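PDB 3GTZ: putative translation initiation inhibitor from Salmonella typhimurium, which is of unestablished function but belongs to the RutC (YjgF/YER057c/UK114) family, some of whose members hydrolyse reactive enamine or imine intermediates. Local coordinates for the interface of chains A and B. Coordinates in Å, arbitrary orientation; residue numbers count along the deposited sequence, not the author numbering. Chains: chain A/B, Putative translation initiation inhibitor.

Contacts 1 and 2 are two stretches of one seam between chains A and B of a deposited trimer, their C-alpha centres about 14 Å apart. Strand 62-69 of chain A runs through both: its start, with the short 3-10 helix 59-61, serves contact 2, and A:Asp64 and A:Thr66 serve contact 1. Chain B answers with different elements, strands 23-28, 62-69 and 108-115 in contact 1 and the N-terminal stretch with strand 17-20 in contact 2. The seam illustrates how a trimer, the assembly expected for this family, can join a sheet-to-sheet face to a backbone-reading anchor.

Contact 1: the interface of chains A and B. Residues chain A 64, 66, 95; chain B 25, 27, 68, 111.
The methylene of A:Asp64 lies against the indole of B:Trp25, an example of an acidic residue spending its carbon on packing and its oxygens on charge. Its CB comes to 3.6 Å from CD1 of B:Trp25, on the pyrrole part of the ring system. The two side chains cross obliquely, yet the carboxylate is turned only 20° from the indole plane, so the acid leans nearly parallel to the ring. Beside this pair, CB of A:Cys95 lies 3.7 Å from the hydroxyl OG1 of B:Thr27. The ring of B:Phe68 borders the thiol more loosely, with its CE2 4.4 Å from SG of A:Cys95.

Outward from this packing, B:Lys111 reaches across from the opposite direction to A:Asp64. Its chain is extended as far as CE and then bends at the last torsion (chi4 -38°), which turns the terminal amine NZ away from the line of the preceding methylenes. As a result the carbon CE, 3.3 Å from OD2 of A:Asp64, is nearer the carboxylate than the nitrogen NZ is. The salt bridge is correspondingly long, with NZ of B:Lys111 3.8 Å from OD2 of A:Asp64, and probably contributes through general electrostatic attraction more than through a directed bond. The same CE passes the hydroxyl OG1 of A:Thr66 at 4.0 Å, their side chains crossing at a slant. The backbone of A:Asp64 sets CB against the indole, whereas chi1 (-174°) swings the carboxylate anti to the backbone N and, together with chi2, brings OD2 toward the lysine.

All seven residues are on strands. A:Asp64 and A:Thr66 lie two apart on strand 62-69 and so face the same way, and A:Cys95 belongs to strand 93-98, while chain B presents strands 23-28, 62-69 and 108-115; the patch is therefore a meeting of two sheet surfaces, and in this family such surfaces pack together in the trimer.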
# COMPACT_ATOMS: atom_id res chain seq x y z
N ASP A 64 3.56 -7.99 5.61
CA ASP A 64 2.58 -7.81 4.55
C ASP A 64 3.26 -7.72 3.19
O ASP A 64 4.28 -7.09 3.09
CB ASP A 64 1.80 -6.54 4.81
CG ASP A 64 0.66 -6.36 3.83
OD1 ASP A 64 -0.35 -7.07 3.93
OD2 ASP A 64 0.80 -5.54 2.93
N THR A 66 2.48 -7.08 -1.14
CA THR A 66 1.58 -6.76 -2.21
C THR A 66 2.33 -6.99 -3.49
O THR A 66 3.40 -6.44 -3.68
CB THR A 66 1.12 -5.33 -2.11
OG1 THR A 66 0.65 -5.09 -0.77
CG2 THR A 66 -0.02 -5.02 -3.11
N CYS A 95 -1.40 -10.16 -1.03
CA CYS A 95 -2.37 -9.48 -1.80
C CYS A 95 -1.76 -9.30 -3.21
O CYS A 95 -0.67 -8.74 -3.35
CB CYS A 95 -2.62 -8.18 -1.05
SG CYS A 95 -3.22 -6.93 -1.99
N TRP B 25 -2.38 -6.13 10.18
CA TRP B 25 -2.56 -6.16 8.72
C TRP B 25 -3.60 -7.22 8.34
O TRP B 25 -3.65 -8.27 8.96
CB TRP B 25 -1.23 -6.52 8.05
CG TRP B 25 -0.23 -5.39 8.06
CD1 TRP B 25 -0.05 -4.48 7.06
CD2 TRP B 25 0.68 -5.04 9.10
NE1 TRP B 25 0.92 -3.58 7.41
CE2 TRP B 25 1.39 -3.89 8.66
CE3 TRP B 25 0.97 -5.56 10.34
CZ2 TRP B 25 2.36 -3.26 9.42
CZ3 TRP B 25 1.96 -4.94 11.13
CH2 TRP B 25 2.64 -3.79 10.65
N THR B 27 -6.01 -8.41 4.49
CA THR B 27 -6.79 -8.20 3.27
C THR B 27 -8.16 -8.87 3.36
O THR B 27 -8.25 -10.04 3.65
CB THR B 27 -6.15 -8.82 2.05
OG1 THR B 27 -4.78 -8.46 1.99
CG2 THR B 27 -6.87 -8.33 0.77
N PHE B 68 -9.36 -1.94 -3.71
CA PHE B 68 -9.17 -2.25 -5.14
C PHE B 68 -10.49 -2.66 -5.77
O PHE B 68 -11.19 -3.53 -5.26
CB PHE B 68 -8.15 -3.36 -5.33
CG PHE B 68 -6.80 -3.01 -4.85
CD1 PHE B 68 -5.96 -2.24 -5.64
CD2 PHE B 68 -6.36 -3.42 -3.61
CE1 PHE B 68 -4.69 -1.91 -5.22
CE2 PHE B 68 -5.08 -3.08 -3.17
CZ PHE B 68 -4.25 -2.32 -3.98
N LYS B 111 -7.60 -3.88 1.59
CA LYS B 111 -6.41 -4.04 2.42
C LYS B 111 -6.51 -3.05 3.56
O LYS B 111 -6.93 -1.91 3.37
CB LYS B 111 -5.17 -3.80 1.56
CG LYS B 111 -3.92 -3.38 2.30
CD LYS B 111 -2.71 -3.22 1.32
CE LYS B 111 -1.33 -3.22 2.12
NZ LYS B 111 -1.36 -2.49 3.49

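Contact 2: the interface of chains A and B. Residues chain A 60-63, 115; chain B 5, 7, 20.
Hydrogen bonding here centres on B:Arg7, a worked example of an arginine reading main-chain carbonyls instead of an acid. Both terminal nitrogens of its guanidinium converge on the carbonyl oxygen of A:Ile62, NH1 at 3.1 Å from that O and NH2 at the same distance. The oxygen lies almost in the guanidinium plane, and NH1 approaches it nearly head-on, with a C=O...N angle of 167°. NH2 meets this carbonyl from above its plane. NH2 also donates to the carbonyl O of A:Ser60, 2.7 Å away; that bond is short but poorly aligned, at 116° about the hydrogen, and the acceptor is tilted out of the guanidinium plane. The side chain of B:Arg7 is extended from CG to NE, which carries the guanidinium across the seam to the junction between the 3-10 helix 59-61 and strand 62-69. Holding two carbonyls there would help fix how that turn enters the strand.

Apolar packing gathers about B:Ile5 and B:Tyr20. CD1 of B:Ile5 reaches the backbone CA of A:Arg61 at 3.7 Å and also touches CD2 of A:Leu63 at 3.8 Å. Within chain B, CG2 of B:Ile5 lies over one face of the B:Arg7 guanidinium, a second-shell support for the bonding group. The two methyls of A:Leu63 divide their contacts: CD1 meets the ring of B:Tyr20 at CD2, 3.5 Å away, while CD2 lies near CB of the tyrosine. These two side chains cross at about a right angle.

A CH-pi contact completes the patch. A chi1 of 169° swings the B:Tyr20 phenol away from its own backbone N and under A:Ala115 on strand 108-115; the fit is modelled too tightly for its exact offset to be trusted, but CB of A:Ala115 sits over the face of the B:Tyr20 ring, 3.5 Å from the ring centroid.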
# COMPACT_ATOMS: atom_id res chain seq x y z
N SER A 60 10.93 -14.93 7.33
CA SER A 60 9.95 -15.35 8.33
C SER A 60 9.39 -14.16 9.01
O SER A 60 8.46 -14.34 9.76
CB SER A 60 10.55 -16.20 9.47
OG SER A 60 11.79 -16.73 9.13
N ARG A 61 9.99 -12.98 8.83
CA ARG A 61 9.61 -11.79 9.58
C ARG A 61 8.87 -10.79 8.72
O ARG A 61 8.69 -9.65 9.12
CB ARG A 61 10.83 -11.13 10.20
CG ARG A 61 11.72 -12.07 11.10
CD ARG A 61 11.48 -11.91 12.58
NE ARG A 61 11.85 -10.57 13.03
CZ ARG A 61 11.35 -9.95 14.11
NH1 ARG A 61 10.45 -10.54 14.87
NH2 ARG A 61 11.75 -8.72 14.41
N ILE A 62 8.40 -11.20 7.55
CA ILE A 62 7.71 -10.28 6.67
C ILE A 62 6.28 -10.20 7.16
O ILE A 62 5.69 -11.22 7.48
CB ILE A 62 7.73 -10.75 5.22
CG1 ILE A 62 9.14 -10.76 4.66
CG2 ILE A 62 6.80 -9.89 4.35
CD1 ILE A 62 9.28 -11.52 3.34
N LEU A 63 5.73 -9.00 7.18
CA LEU A 63 4.41 -8.77 7.74
C LEU A 63 3.33 -8.73 6.68
O LEU A 63 2.31 -9.38 6.83
CB LEU A 63 4.41 -7.47 8.53
CG LEU A 63 5.47 -7.36 9.61
CD1 LEU A 63 5.55 -5.92 10.11
CD2 LEU A 63 5.11 -8.31 10.72
N ALA A 115 9.31 -6.83 9.88
CA ALA A 115 9.80 -6.48 11.23
C ALA A 115 11.30 -6.61 11.22
O ALA A 115 11.86 -7.50 10.58
CB ALA A 115 9.22 -7.38 12.29
N ILE B 5 5.91 -11.21 16.60
CA ILE B 5 4.94 -11.27 15.52
C ILE B 5 3.94 -12.34 15.85
O ILE B 5 4.32 -13.48 16.09
CB ILE B 5 5.60 -11.67 14.16
CG1 ILE B 5 6.59 -10.62 13.68
CG2 ILE B 5 4.55 -11.82 13.07
CD1 ILE B 5 7.26 -10.97 12.35
N ARG B 7 0.67 -14.32 14.19
CA ARG B 7 -0.07 -14.62 12.96
C ARG B 7 -1.36 -15.41 13.25
O ARG B 7 -1.31 -16.40 13.98
CB ARG B 7 0.84 -15.39 12.00
CG ARG B 7 2.19 -14.68 11.73
CD ARG B 7 3.05 -15.35 10.67
NE ARG B 7 4.39 -14.75 10.61
CZ ARG B 7 4.78 -13.83 9.73
NH1 ARG B 7 3.95 -13.38 8.80
NH2 ARG B 7 6.01 -13.33 9.77
N TYR B 20 1.77 -7.06 14.89
CA TYR B 20 3.12 -6.75 15.28
C TYR B 20 3.16 -5.27 15.64
O TYR B 20 2.54 -4.43 14.97
CB TYR B 20 4.05 -7.04 14.09
CG TYR B 20 5.47 -6.52 14.27
CD1 TYR B 20 6.36 -7.15 15.12
CD2 TYR B 20 5.92 -5.42 13.57
CE1 TYR B 20 7.64 -6.68 15.28
CE2 TYR B 20 7.20 -4.94 13.74
CZ TYR B 20 8.06 -5.59 14.57
OH TYR B 20 9.33 -5.13 14.74